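Long-range contacts in uricase (Arthrobacter globiformis, PDB 6OE8), which catalyses the oxidation of urate by molecular oxygen and water to 5-hydroxyisourate and hydrogen peroxide, the first step on the way from urate to (S)-allantoin: residues 160-165 with 316-321; 175-180 with 233-238; 208-213 with 269-274; 248-253 with 303-308. The protein carries 2 engineered substitutions. All blocks are in the same frame, centred on the assembly; numbering follows the deposited sequence.

Interaction 1 (160-165 with 316-321); sequences VLEISG and HPIWSN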
loop_
_atom_site.group_PDB
_atom_site.type_symbol
_atom_site.label_atom_id
_atom_site.label_comp_id
_atom_site.label_asym_id
_atom_site.label_seq_id
_atom_site.Cartn_x
_atom_site.Cartn_y
_atom_site.Cartn_z
ATOM N N VAL A 160 -4.500 21.729 6.916
ATOM C CA VAL A 160 -4.841 22.242 5.595
ATOM C C VAL A 160 -5.164 23.723 5.733
ATOM O O VAL A 160 -6.064 24.094 6.495
ATOM C CB VAL A 160 -6.023 21.485 4.964
ATOM C CG1 VAL A 160 -6.392 22.103 3.632
ATOM C CG2 VAL A 160 -5.688 19.982 4.815
ATOM N N LEU A 161 -4.478 24.558 4.965
ATOM C CA LEU A 161 -4.686 25.996 4.964
ATOM C C LEU A 161 -5.163 26.406 3.583
ATOM O O LEU A 161 -4.561 26.014 2.577
ATOM C CB LEU A 161 -3.389 26.735 5.302
ATOM C CG LEU A 161 -3.323 28.196 4.839
ATOM C CD1 LEU A 161 -4.284 29.035 5.646
ATOM C CD2 LEU A 161 -1.909 28.748 4.930
ATOM N N GLU A 162 -6.261 27.155 3.526
ATOM C CA GLU A 162 -6.740 27.696 2.265
ATOM C C GLU A 162 -6.826 29.208 2.391
ATOM O O GLU A 162 -7.386 29.726 3.365
ATOM C CB GLU A 162 -8.083 27.093 1.854
ATOM C CG GLU A 162 -7.897 25.993 0.806
ATOM C CD GLU A 162 -9.201 25.496 0.220
ATOM O OE1 GLU A 162 -10.177 26.270 0.237
ATOM O OE2 GLU A 162 -9.232 24.349 -0.287
ATOM N N ILE A 163 -6.221 29.911 1.441
ATOM C CA ILE A 163 -6.278 31.369 1.402
ATOM C C ILE A 163 -7.150 31.761 0.225
ATOM O O ILE A 163 -6.988 31.224 -0.880
ATOM C CB ILE A 163 -4.890 32.023 1.299
ATOM C CG1 ILE A 163 -4.064 31.710 2.546
ATOM C CG2 ILE A 163 -5.025 33.540 1.106
ATOM C CD1 ILE A 163 -2.652 32.235 2.477
ATOM N N SER A 164 -8.126 32.628 0.496
ATOM C CA SER A 164 -9.044 33.161 -0.504
ATOM C C SER A 164 -9.061 34.673 -0.291
ATOM O O SER A 164 -9.729 35.166 0.624
ATOM C CB SER A 164 -10.432 32.545 -0.367
ATOM O OG SER A 164 -11.317 33.080 -1.332
ATOM N N GLY A 165 -8.285 35.387 -1.093
ATOM C CA GLY A 165 -8.089 36.811 -0.873
ATOM C C GLY A 165 -7.503 37.042 0.503
ATOM O O GLY A 165 -6.425 36.532 0.842
ATOM N N HIS A 316 -18.370 25.880 4.545
ATOM C CA HIS A 316 -17.127 26.574 4.244
ATOM C C HIS A 316 -16.485 25.964 2.997
ATOM O O HIS A 316 -16.446 24.733 2.855
ATOM C CB HIS A 316 -16.143 26.549 5.411
ATOM C CG HIS A 316 -15.039 27.550 5.269
ATOM N ND1 HIS A 316 -14.013 27.403 4.360
ATOM C CD2 HIS A 316 -14.840 28.747 5.873
ATOM C CE1 HIS A 316 -13.208 28.448 4.438
ATOM N NE2 HIS A 316 -13.688 29.278 5.348
ATOM N N PRO A 317 -15.980 26.791 2.081
ATOM C CA PRO A 317 -15.393 26.256 0.841
ATOM C C PRO A 317 -14.217 25.304 1.032
ATOM O O PRO A 317 -13.973 24.484 0.140
ATOM C CB PRO A 317 -14.952 27.528 0.099
ATOM C CG PRO A 317 -15.859 28.593 0.613
ATOM C CD PRO A 317 -16.083 28.259 2.057
ATOM N N ILE A 318 -13.506 25.350 2.161
ATOM C CA ILE A 318 -12.308 24.522 2.310
ATOM C C ILE A 318 -12.661 23.040 2.257
ATOM O O ILE A 318 -11.947 22.236 1.624
ATOM C CB ILE A 318 -11.577 24.916 3.618
ATOM C CG1 ILE A 318 -10.161 24.314 3.691
ATOM C CG2 ILE A 318 -12.426 24.600 4.855
ATOM C CD1 ILE A 318 -9.309 24.931 4.792
ATOM N N TRP A 319 -13.855 22.689 2.735
ATOM C CA TRP A 319 -14.258 21.292 2.752
ATOM C C TRP A 319 -14.461 20.741 1.354
ATOM O O TRP A 319 -14.422 19.511 1.178
ATOM C CB TRP A 319 -15.542 21.099 3.560
ATOM C CG TRP A 319 -15.428 21.490 5.005
ATOM C CD1 TRP A 319 -16.051 22.530 5.631
ATOM C CD2 TRP A 319 -14.578 20.880 5.983
ATOM N NE1 TRP A 319 -15.678 22.571 6.960
ATOM C CE2 TRP A 319 -14.770 21.571 7.197
ATOM C CE3 TRP A 319 -13.687 19.800 5.953
ATOM C CZ2 TRP A 319 -14.106 21.218 8.369
ATOM C CZ3 TRP A 319 -13.029 19.447 7.117
ATOM C CH2 TRP A 319 -13.238 20.159 8.310
ATOM N N SER A 320 -14.654 21.614 0.361
ATOM C CA SER A 320 -14.889 21.101 -0.981
ATOM C C SER A 320 -13.669 20.375 -1.524
ATOM O O SER A 320 -13.813 19.491 -2.373
ATOM C CB SER A 320 -15.293 22.225 -1.924
ATOM O OG SER A 320 -16.536 22.783 -1.515
ATOM N N ASN A 321 -12.464 20.740 -1.088
ATOM C CA ASN A 321 -11.275 20.082 -1.624
ATOM C C ASN A 321 -10.431 19.424 -0.540
ATOM O O ASN A 321 -9.270 19.069 -0.785
ATOM C CB ASN A 321 -10.461 21.040 -2.491
ATOM C CG ASN A 321 -11.262 21.537 -3.693
ATOM O OD1 ASN A 321 -11.592 20.753 -4.595
ATOM N ND2 ASN A 321 -11.620 22.815 -3.688
HETATM O O HOH W 1 -9.296 21.853 0.879
HETATM O O HOH W 2 -11.695 24.039 -1.243
#

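Interaction 2 (175-180 with 233-238); sequences EGLTVL and LLLKAF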
loop_
_atom_site.group_PDB
_atom_site.type_symbol
_atom_site.label_atom_id
_atom_site.label_comp_id
_atom_site.label_asym_id
_atom_site.label_seq_id
_atom_site.Cartn_x
_atom_site.Cartn_y
_atom_site.Cartn_z
ATOM N N GLU A 175 -5.451 11.459 11.863
ATOM C CA GLU A 175 -5.862 10.313 11.065
ATOM C C GLU A 175 -5.022 9.107 11.458
ATOM O O GLU A 175 -3.939 9.242 12.032
ATOM C CB GLU A 175 -5.725 10.613 9.565
ATOM C CG GLU A 175 -4.279 10.794 9.109
ATOM C CD GLU A 175 -4.157 11.259 7.661
ATOM O OE1 GLU A 175 -5.200 11.522 7.027
ATOM O OE2 GLU A 175 -3.019 11.370 7.157
ATOM N N GLY A 176 -5.545 7.917 11.164
ATOM C CA GLY A 176 -4.790 6.707 11.424
ATOM C C GLY A 176 -4.728 6.292 12.877
ATOM O O GLY A 176 -3.880 5.471 13.239
ATOM N N LEU A 177 -5.593 6.838 13.730
ATOM C CA LEU A 177 -5.630 6.481 15.144
ATOM C C LEU A 177 -6.686 5.404 15.343
ATOM O O LEU A 177 -7.876 5.703 15.371
ATOM C CB LEU A 177 -5.933 7.705 16.004
ATOM C CG LEU A 177 -6.047 7.475 17.513
ATOM C CD1 LEU A 177 -4.747 6.916 18.071
ATOM C CD2 LEU A 177 -6.401 8.778 18.210
ATOM N N THR A 178 -6.257 4.169 15.552
ATOM C CA THR A 178 -7.191 3.052 15.616
ATOM C C THR A 178 -7.575 2.791 17.067
ATOM O O THR A 178 -6.712 2.743 17.952
ATOM C CB THR A 178 -6.592 1.796 14.975
ATOM O OG1 THR A 178 -6.282 2.061 13.599
ATOM C CG2 THR A 178 -7.588 0.622 15.051
ATOM N N VAL A 179 -8.875 2.666 17.313
ATOM C CA VAL A 179 -9.388 2.486 18.660
ATOM C C VAL A 179 -10.407 1.354 18.659
ATOM O O VAL A 179 -11.004 1.012 17.634
ATOM C CB VAL A 179 -10.019 3.783 19.216
ATOM C CG1 VAL A 179 -8.935 4.825 19.494
ATOM C CG2 VAL A 179 -11.022 4.322 18.236
ATOM N N LEU A 180 -10.616 0.789 19.847
ATOM C CA LEU A 180 -11.446 -0.400 19.989
ATOM C C LEU A 180 -11.992 -0.477 21.401
ATOM O O LEU A 180 -11.247 -0.298 22.369
ATOM C CB LEU A 180 -10.645 -1.665 19.674
ATOM C CG LEU A 180 -11.416 -2.993 19.597
ATOM C CD1 LEU A 180 -10.768 -3.935 18.575
ATOM C CD2 LEU A 180 -11.437 -3.654 20.973
ATOM N N LEU A 233 -9.815 14.658 23.983
ATOM C CA LEU A 233 -11.272 14.702 24.072
ATOM C C LEU A 233 -11.901 13.604 23.225
ATOM O O LEU A 233 -12.875 12.959 23.643
ATOM C CB LEU A 233 -11.782 16.078 23.631
ATOM C CG LEU A 233 -11.468 17.248 24.565
ATOM C CD1 LEU A 233 -11.828 18.577 23.908
ATOM C CD2 LEU A 233 -12.205 17.073 25.881
ATOM N N LEU A 234 -11.367 13.391 22.024
ATOM C CA LEU A 234 -11.909 12.363 21.142
ATOM C C LEU A 234 -11.707 10.972 21.742
ATOM O O LEU A 234 -12.639 10.159 21.773
ATOM C CB LEU A 234 -11.241 12.457 19.770
ATOM C CG LEU A 234 -11.489 13.718 18.934
ATOM C CD1 LEU A 234 -10.647 13.697 17.645
ATOM C CD2 LEU A 234 -12.971 13.928 18.627
ATOM N N LEU A 235 -10.499 10.686 22.241
ATOM C CA LEU A 235 -10.261 9.397 22.896
ATOM C C LEU A 235 -11.173 9.198 24.102
ATOM O O LEU A 235 -11.749 8.111 24.281
ATOM C CB LEU A 235 -8.795 9.277 23.304
ATOM C CG LEU A 235 -7.771 9.126 22.175
ATOM C CD1 LEU A 235 -6.353 9.207 22.713
ATOM C CD2 LEU A 235 -7.982 7.790 21.479
ATOM N N LYS A 236 -11.347 10.243 24.921
ATOM C CA LYS A 236 -12.174 10.123 26.117
ATOM C C LYS A 236 -13.621 9.837 25.751
ATOM O O LYS A 236 -14.250 8.933 26.314
ATOM C CB LYS A 236 -12.076 11.409 26.946
ATOM C CG LYS A 236 -12.862 11.401 28.256
ATOM C CD LYS A 236 -12.631 12.694 29.042
ATOM C CE LYS A 236 -13.504 12.757 30.298
ATOM N NZ LYS A 236 -13.109 11.708 31.291
ATOM N N ALA A 237 -14.173 10.607 24.810
ATOM C CA ALA A 237 -15.570 10.419 24.432
ATOM C C ALA A 237 -15.790 9.075 23.747
ATOM O O ALA A 237 -16.852 8.464 23.913
ATOM C CB ALA A 237 -16.030 11.556 23.522
ATOM N N PHE A 238 -14.818 8.600 22.966
ATOM C CA PHE A 238 -14.957 7.268 22.388
ATOM C C PHE A 238 -15.018 6.212 23.479
ATOM O O PHE A 238 -15.904 5.349 23.474
ATOM C CB PHE A 238 -13.799 6.956 21.437
ATOM C CG PHE A 238 -13.885 5.574 20.845
ATOM C CD1 PHE A 238 -14.750 5.307 19.787
ATOM C CD2 PHE A 238 -13.162 4.529 21.391
ATOM C CE1 PHE A 238 -14.853 4.024 19.257
ATOM C CE2 PHE A 238 -13.267 3.250 20.872
ATOM C CZ PHE A 238 -14.120 3.000 19.800
#

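Interaction 3 (208-213 with 269-274); sequences TDVSAR and MSLPNK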
loop_
_atom_site.group_PDB
_atom_site.type_symbol
_atom_site.label_atom_id
_atom_site.label_comp_id
_atom_site.label_asym_id
_atom_site.label_seq_id
_atom_site.Cartn_x
_atom_site.Cartn_y
_atom_site.Cartn_z
ATOM N N THR A 208 -12.708 1.326 15.266
ATOM C CA THR A 208 -12.709 2.302 14.188
ATOM C C THR A 208 -11.320 2.901 14.047
ATOM O O THR A 208 -10.443 2.708 14.896
ATOM C CB THR A 208 -13.758 3.411 14.418
ATOM O OG1 THR A 208 -13.865 4.215 13.237
ATOM C CG2 THR A 208 -13.365 4.325 15.554
ATOM N N ASP A 209 -11.119 3.591 12.924
ATOM C CA ASP A 209 -9.953 4.436 12.686
ATOM C C ASP A 209 -10.449 5.874 12.793
ATOM O O ASP A 209 -11.228 6.323 11.953
ATOM C CB ASP A 209 -9.366 4.184 11.299
ATOM C CG ASP A 209 -8.832 2.776 11.121
ATOM O OD1 ASP A 209 -8.370 2.163 12.109
ATOM O OD2 ASP A 209 -8.912 2.274 9.976
ATOM N N VAL A 210 -9.999 6.603 13.810
ATOM C CA VAL A 210 -10.432 7.982 13.995
ATOM C C VAL A 210 -9.779 8.827 12.907
ATOM O O VAL A 210 -8.558 9.020 12.896
ATOM C CB VAL A 210 -10.075 8.505 15.389
ATOM C CG1 VAL A 210 -10.497 9.969 15.522
ATOM C CG2 VAL A 210 -10.730 7.662 16.473
ATOM N N SER A 211 -10.590 9.305 11.975
ATOM C CA SER A 211 -10.218 10.382 11.072
ATOM C C SER A 211 -11.093 11.579 11.408
ATOM O O SER A 211 -12.324 11.496 11.291
ATOM C CB SER A 211 -10.413 9.970 9.617
ATOM O OG SER A 211 -10.123 11.062 8.763
ATOM N N ALA A 212 -10.464 12.677 11.837
ATOM C CA ALA A 212 -11.189 13.840 12.333
ATOM C C ALA A 212 -10.484 15.098 11.857
ATOM O O ALA A 212 -9.253 15.153 11.852
ATOM C CB ALA A 212 -11.271 13.839 13.864
ATOM N N ARG A 213 -11.267 16.092 11.435
ATOM C CA ARG A 213 -10.733 17.363 10.959
ATOM C C ARG A 213 -11.623 18.476 11.485
ATOM O O ARG A 213 -12.843 18.394 11.356
ATOM C CB ARG A 213 -10.685 17.417 9.425
ATOM C CG ARG A 213 -9.641 16.510 8.759
ATOM C CD ARG A 213 -9.675 16.697 7.235
ATOM N NE ARG A 213 -8.850 15.740 6.493
ATOM C CZ ARG A 213 -7.600 15.935 6.083
ATOM N NH1 ARG A 213 -6.977 17.077 6.318
ATOM N NH2 ARG A 213 -6.972 14.974 5.414
ATOM N N MET A 269 -15.963 14.096 11.090
ATOM C CA MET A 269 -15.374 12.800 11.354
ATOM C C MET A 269 -15.831 11.788 10.318
ATOM O O MET A 269 -16.978 11.825 9.853
ATOM C CB MET A 269 -15.719 12.330 12.767
ATOM C CG MET A 269 -14.831 12.965 13.819
ATOM S SD MET A 269 -15.394 12.597 15.480
ATOM C CE MET A 269 -16.665 13.834 15.598
ATOM N N SER A 270 -14.911 10.893 9.962
ATOM C CA SER A 270 -15.198 9.764 9.088
ATOM C C SER A 270 -14.698 8.523 9.803
ATOM O O SER A 270 -13.487 8.311 9.896
ATOM C CB SER A 270 -14.518 9.926 7.731
ATOM O OG SER A 270 -14.750 8.785 6.926
ATOM N N LEU A 271 -15.617 7.700 10.294
ATOM C CA LEU A 271 -15.264 6.575 11.154
ATOM C C LEU A 271 -15.688 5.275 10.495
ATOM O O LEU A 271 -16.900 5.027 10.334
ATOM C CB LEU A 271 -15.942 6.722 12.516
ATOM C CG LEU A 271 -15.545 7.964 13.328
ATOM C CD1 LEU A 271 -16.316 8.005 14.640
ATOM C CD2 LEU A 271 -14.041 8.033 13.565
ATOM N N PRO A 272 -14.748 4.438 10.068
ATOM C CA PRO A 272 -15.121 3.092 9.630
ATOM C C PRO A 272 -15.531 2.237 10.815
ATOM O O PRO A 272 -14.989 2.358 11.914
ATOM C CB PRO A 272 -13.840 2.566 8.980
ATOM C CG PRO A 272 -12.741 3.337 9.648
ATOM C CD PRO A 272 -13.307 4.701 9.906
ATOM N N ASN A 273 -16.541 1.414 10.597
ATOM C CA ASN A 273 -16.937 0.388 11.550
ATOM C C ASN A 273 -16.221 -0.870 11.072
ATOM O O ASN A 273 -16.624 -1.484 10.074
ATOM C CB ASN A 273 -18.451 0.226 11.610
ATOM C CG ASN A 273 -18.911 -0.568 12.832
ATOM O OD1 ASN A 273 -18.098 -1.049 13.619
ATOM N ND2 ASN A 273 -20.223 -0.691 13.001
ATOM N N LYS A 274 -15.093 -1.163 11.738
ATOM C CA LYS A 274 -14.142 -2.238 11.427
ATOM C C LYS A 274 -14.657 -3.514 12.084
ATOM O O LYS A 274 -14.405 -3.761 13.270
ATOM C CB LYS A 274 -12.751 -1.880 11.950
ATOM C CG LYS A 274 -12.146 -0.597 11.365
ATOM C CD LYS A 274 -10.867 -0.157 12.104
ATOM C CE LYS A 274 -9.638 -1.004 11.772
ATOM N NZ LYS A 274 -9.157 -0.760 10.391
HETATM O O HOH W 3 -10.897 6.848 9.217
#

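Interaction 4 (248-253 with 303-308); sequences QTMYEM and IEATIQ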
loop_
_atom_site.group_PDB
_atom_site.type_symbol
_atom_site.label_atom_id
_atom_site.label_comp_id
_atom_site.label_asym_id
_atom_site.label_seq_id
_atom_site.Cartn_x
_atom_site.Cartn_y
_atom_site.Cartn_z
ATOM N N GLN A 248 -23.901 7.811 17.432
ATOM C CA GLN A 248 -24.014 8.461 18.733
ATOM C C GLN A 248 -22.638 8.708 19.338
ATOM O O GLN A 248 -22.371 9.786 19.882
ATOM C CB GLN A 248 -24.851 7.606 19.683
ATOM C CG GLN A 248 -25.110 8.293 21.020
ATOM C CD GLN A 248 -25.734 7.368 22.031
ATOM O OE1 GLN A 248 -25.861 6.168 21.789
ATOM N NE2 GLN A 248 -26.133 7.917 23.172
ATOM N N THR A 249 -21.764 7.696 19.292
ATOM C CA THR A 249 -20.381 7.867 19.734
ATOM C C THR A 249 -19.710 9.044 19.030
ATOM O O THR A 249 -19.041 9.875 19.661
ATOM C CB THR A 249 -19.592 6.581 19.468
ATOM O OG1 THR A 249 -20.147 5.491 20.221
ATOM C CG2 THR A 249 -18.136 6.768 19.810
ATOM N N MET A 250 -19.861 9.112 17.706
ATOM C CA MET A 250 -19.233 10.178 16.938
ATOM C C MET A 250 -19.786 11.536 17.332
ATOM O O MET A 250 -19.036 12.518 17.458
ATOM C CB MET A 250 -19.448 9.919 15.451
ATOM C CG MET A 250 -18.971 11.037 14.551
ATOM S SD MET A 250 -18.896 10.489 12.842
ATOM C CE MET A 250 -20.552 9.842 12.647
ATOM N N TYR A 251 -21.101 11.606 17.538
ATOM C CA TYR A 251 -21.713 12.847 17.988
ATOM C C TYR A 251 -21.138 13.289 19.324
ATOM O O TYR A 251 -20.817 14.466 19.510
ATOM C CB TYR A 251 -23.226 12.668 18.092
ATOM C CG TYR A 251 -23.966 13.953 18.393
ATOM C CD1 TYR A 251 -24.221 14.877 17.384
ATOM C CD2 TYR A 251 -24.402 14.246 19.676
ATOM C CE1 TYR A 251 -24.901 16.067 17.643
ATOM C CE2 TYR A 251 -25.084 15.437 19.944
ATOM C CZ TYR A 251 -25.325 16.336 18.923
ATOM O OH TYR A 251 -26.003 17.511 19.185
ATOM N N GLU A 252 -21.002 12.362 20.274
ATOM C CA GLU A 252 -20.454 12.763 21.568
ATOM C C GLU A 252 -18.989 13.189 21.461
ATOM O O GLU A 252 -18.552 14.109 22.166
ATOM C CB GLU A 252 -20.626 11.634 22.585
ATOM C CG GLU A 252 -22.084 11.327 22.890
ATOM C CD GLU A 252 -22.788 12.495 23.575
ATOM O OE1 GLU A 252 -22.149 13.222 24.365
ATOM O OE2 GLU A 252 -23.981 12.703 23.302
ATOM N N MET A 253 -18.234 12.582 20.546
ATOM C CA MET A 253 -16.845 12.990 20.338
ATOM C C MET A 253 -16.773 14.432 19.834
ATOM O O MET A 253 -16.050 15.290 20.387
ATOM C CB MET A 253 -16.211 12.020 19.335
ATOM C CG MET A 253 -15.975 10.618 19.890
ATOM S SD MET A 253 -15.553 9.361 18.637
ATOM C CE MET A 253 -13.926 9.924 18.142
ATOM N N ILE A 303 -19.318 5.635 8.743
ATOM C CA ILE A 303 -20.219 6.583 9.391
ATOM C C ILE A 303 -19.548 7.956 9.406
ATOM O O ILE A 303 -18.456 8.112 9.971
ATOM C CB ILE A 303 -20.577 6.107 10.807
ATOM C CG1 ILE A 303 -20.727 4.569 10.862
ATOM C CG2 ILE A 303 -21.836 6.750 11.269
ATOM C CD1 ILE A 303 -21.664 3.950 9.800
ATOM N N GLU A 304 -20.178 8.955 8.772
ATOM C CA GLU A 304 -19.547 10.261 8.621
ATOM C C GLU A 304 -20.469 11.373 9.105
ATOM O O GLU A 304 -21.667 11.373 8.794
ATOM C CB GLU A 304 -19.113 10.450 7.161
ATOM C CG GLU A 304 -18.234 9.261 6.675
ATOM C CD GLU A 304 -17.614 9.446 5.290
ATOM O OE1 GLU A 304 -18.378 9.456 4.299
ATOM O OE2 GLU A 304 -16.363 9.533 5.193
ATOM N N ALA A 305 -19.920 12.309 9.880
ATOM C CA ALA A 305 -20.775 13.382 10.385
ATOM C C ALA A 305 -20.004 14.661 10.655
ATOM O O ALA A 305 -18.791 14.654 10.887
ATOM C CB ALA A 305 -21.514 12.983 11.670
ATOM N N THR A 306 -20.759 15.761 10.641
ATOM C CA THR A 306 -20.290 17.096 10.992
ATOM C C THR A 306 -20.988 17.559 12.267
ATOM O O THR A 306 -22.218 17.502 12.358
ATOM C CB THR A 306 -20.592 18.092 9.875
ATOM O OG1 THR A 306 -20.051 17.629 8.631
ATOM C CG2 THR A 306 -19.991 19.444 10.222
ATOM N N ILE A 307 -20.208 17.973 13.260
ATOM C CA ILE A 307 -20.718 18.531 14.508
ATOM C C ILE A 307 -20.306 20.000 14.535
ATOM O O ILE A 307 -19.108 20.309 14.509
ATOM C CB ILE A 307 -20.160 17.788 15.727
ATOM C CG1 ILE A 307 -20.292 16.262 15.548
ATOM C CG2 ILE A 307 -20.862 18.280 16.982
ATOM C CD1 ILE A 307 -21.688 15.801 15.294
ATOM N N GLN A 308 -21.288 20.908 14.581
ATOM C CA GLN A 308 -21.006 22.334 14.478
ATOM C C GLN A 308 -21.594 23.120 15.641
ATOM O O GLN A 308 -22.599 22.733 16.242
ATOM C CB GLN A 308 -21.607 22.966 13.202
ATOM C CG GLN A 308 -21.405 22.196 11.923
ATOM C CD GLN A 308 -22.102 22.860 10.750
ATOM O OE1 GLN A 308 -23.305 23.119 10.790
ATOM N NE2 GLN A 308 -21.342 23.147 9.695
#

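Interaction 1 (160-165 with 316-321)
E162 turns off its strand with chi1 at -100°, away from a staggered position, and then runs extended beyond CG; I318 sets CG1 trans to its own backbone N (chi1 -168°), and the two side chains lie alongside, pointing opposite ways. The contact lays a C-terminal loop, most of it with helix-like backbone angles, against strand 155-164 and its neighbour 167-181 in the antiparallel sheet of the uricase T-fold. It packs on the side of strand 155-164 reached by V160 and E162, whereas L161 and I163 meet helix 109-123 on the other.

The aliphatic part of E162 lines the I318 branch, with E162 CB 3.8 Å from I318 CD1 and E162 CD 3.8 Å from I318 CG1. E162 OE1 comes to 3.4 Å from I318 CA. V160 extends the apolar patch more loosely, its CG1 lying 4.2 Å from I318 CD1.

The polar link is made through water. One water donates to both E162 OE2 and I318 O, each at 2.8 Å. A second accepts from N321 ND2 and lies 2.7 Å from both E162 OE2 and P317 O, though it has more acceptors in reach than protons, so which of them it serves is left open. E162 OE2 also has a salt bridge to R73, which probably favours the charged carboxylate. S320 packs on S320 of the second subunit.

The loop is braced internally by H316, whose NE2 bonds to E167: I318 N donates to H316 ND1 at 3.1 Å, nearly straight at 168° and close to the imidazole plane.

Interaction 2 (175-180 with 233-238)
F238, V179 and L235 bury the most surface here, and all three meet through carbon. The closest-fitting piece is V179 CG2, which stands over the middle of the F238 ring: it is 3.6 Å from the ring centroid and only 12° off the normal, the geometry of a CH-pi contact over the face. F238 reaches this place because its CG is trans to its backbone N (chi1 179°), and the two side chains pass each other in opposite directions. V179 CB adds a second point of contact, 3.7 Å from F238 CE2, toward the ring's rim. The backbone of the next residue also comes near, L180 N being 3.8 Å from F238 CE2, at an oblique position.

V179 CG1 lies 3.7 Å from L235 CD2, so the two branches of one valine serve two residues a helical turn apart. L235 CD2 is shared in turn, lying 3.8 Å from L177 CD2. L235 crosses both V179 and L177 at a slant, and the result is a small apolar layer between strand and helix.

The axes of the two segments approach to 10.1 Å and run 20° apart in direction. Helix 223-240 is one of the helices covering a face of the T-fold sheet. V179 also rests on T208 and V210 of strand 206-216, while F238 meets T249 of helix 246-260. V179 and L180 continue the antiparallel ladder into a strand of the third subunit, and L235 packs on I142 of that subunit, placing the contact beside an interface.

Interaction 3 (208-213 with 269-274)
S270 N donates to S211 O at 3.0 Å with an N-H...O angle of 167°, the one direct backbone bond between these antiparallel segments, which belong to neighbouring inner strands of the T-fold sheet. S211 O also receives a CA-H...O contact from M269 CA at 3.3 Å. The next carbonyls are joined indirectly: a water donates to D209 O at 2.8 Å and to S270 O at 3.1 Å. P272 has no N-H to offer, and its CD lies 3.3 Å from D209 O.

T208 OG1, placed trans to its backbone N (chi1 -171°), donates to P272 O at a modelled 2.5 Å, too short to take literally. D209 N is buried here without a polar partner in the model. The D209 carboxylate is held at both oxygens: OD1 by T178 OG1, and OD2 by K274 NZ in a salt bridge of 3.1 Å, met on the syn side but 26° out of the carboxylate plane. K274 NZ also bonds a tetraethylene glycol, probably from the crystallisation liquor. With an alanine in place of K274, OD2 of D209 would probably be left without its positive mate and the carboxylate, held then by T178 at OD1, freer to turn about CB-CG.

S270 OG bonds to E304. Apolar packing fills the other face, with A212 CB 3.7 Å from M269 CG and L271 CD2 reaching over V210. N273, a urate-binding residue by similarity, lies on strand 264-278. Strand 206-216 is flanked by strand 167-181, and strand 264-278 by strand 300-309, while M250 and M253 of helix 246-260 cover M269.

Interaction 4 (248-253 with 303-308)
M250 is the first residue of the helical segment to meet strand 303-308, and it has the largest buried area of any residue in the contact. Its CG is trans to the backbone N (chi1 174°), which sends the chain toward the sheet, and the bend at chi3 (53°) turns the terminal methyl onto two side chains. M250 CE lies 3.4 Å from A305 CB, tighter than usual for two carbons, and 3.6 Å from I303 CG2. The sulfur sits beside the strand backbone, M250 SD 3.6 Å from A305 N. An alanine at M250 is likely to open a gap between helix and strand, leaving A305 CB and I303 CG2 without the methyl they pack against.

Y251 comes next and works farther along the strand. The Y251 and I307 side chains cross at about a right angle, Y251 CD1 being 3.4 Å from I307 CD1, oblique to the ring. M253, a turn on from M250, faces L234, A237 and F238 of helix 223-240 instead.

The axes approach to 8.6 Å and run 31° apart in direction. On the strand, I303, A305 and I307 start toward the helix, the end of I303 turning away, while the same strand pairs with an antiparallel strand of the second subunit. I303 also lies against Q247, which binds urate. Helices covering one face of a continuous antiparallel sheet, with strands running on between subunits, are the hallmark of the T-fold.

Following the chain, interaction 1 opens first at 160-165 and closes last at 316-321, so the other three nest within its loop. Interaction 2 opens at 175-180 and interaction 3 at 208-213; the return of 233-238 closes interaction 2 while interaction 3 is still open, so these two cross. Interaction 4 starts at 248-253, after interaction 2 has closed, and crosses interaction 3, which closes at 269-274, before interaction 4 closes at 303-308. All four reach the same sheet. Interactions 2 and 4 lay consecutive helices on it, interaction 3 joins two of its strands between them, and interaction 1 ties the C-terminal loop to a more distant strand.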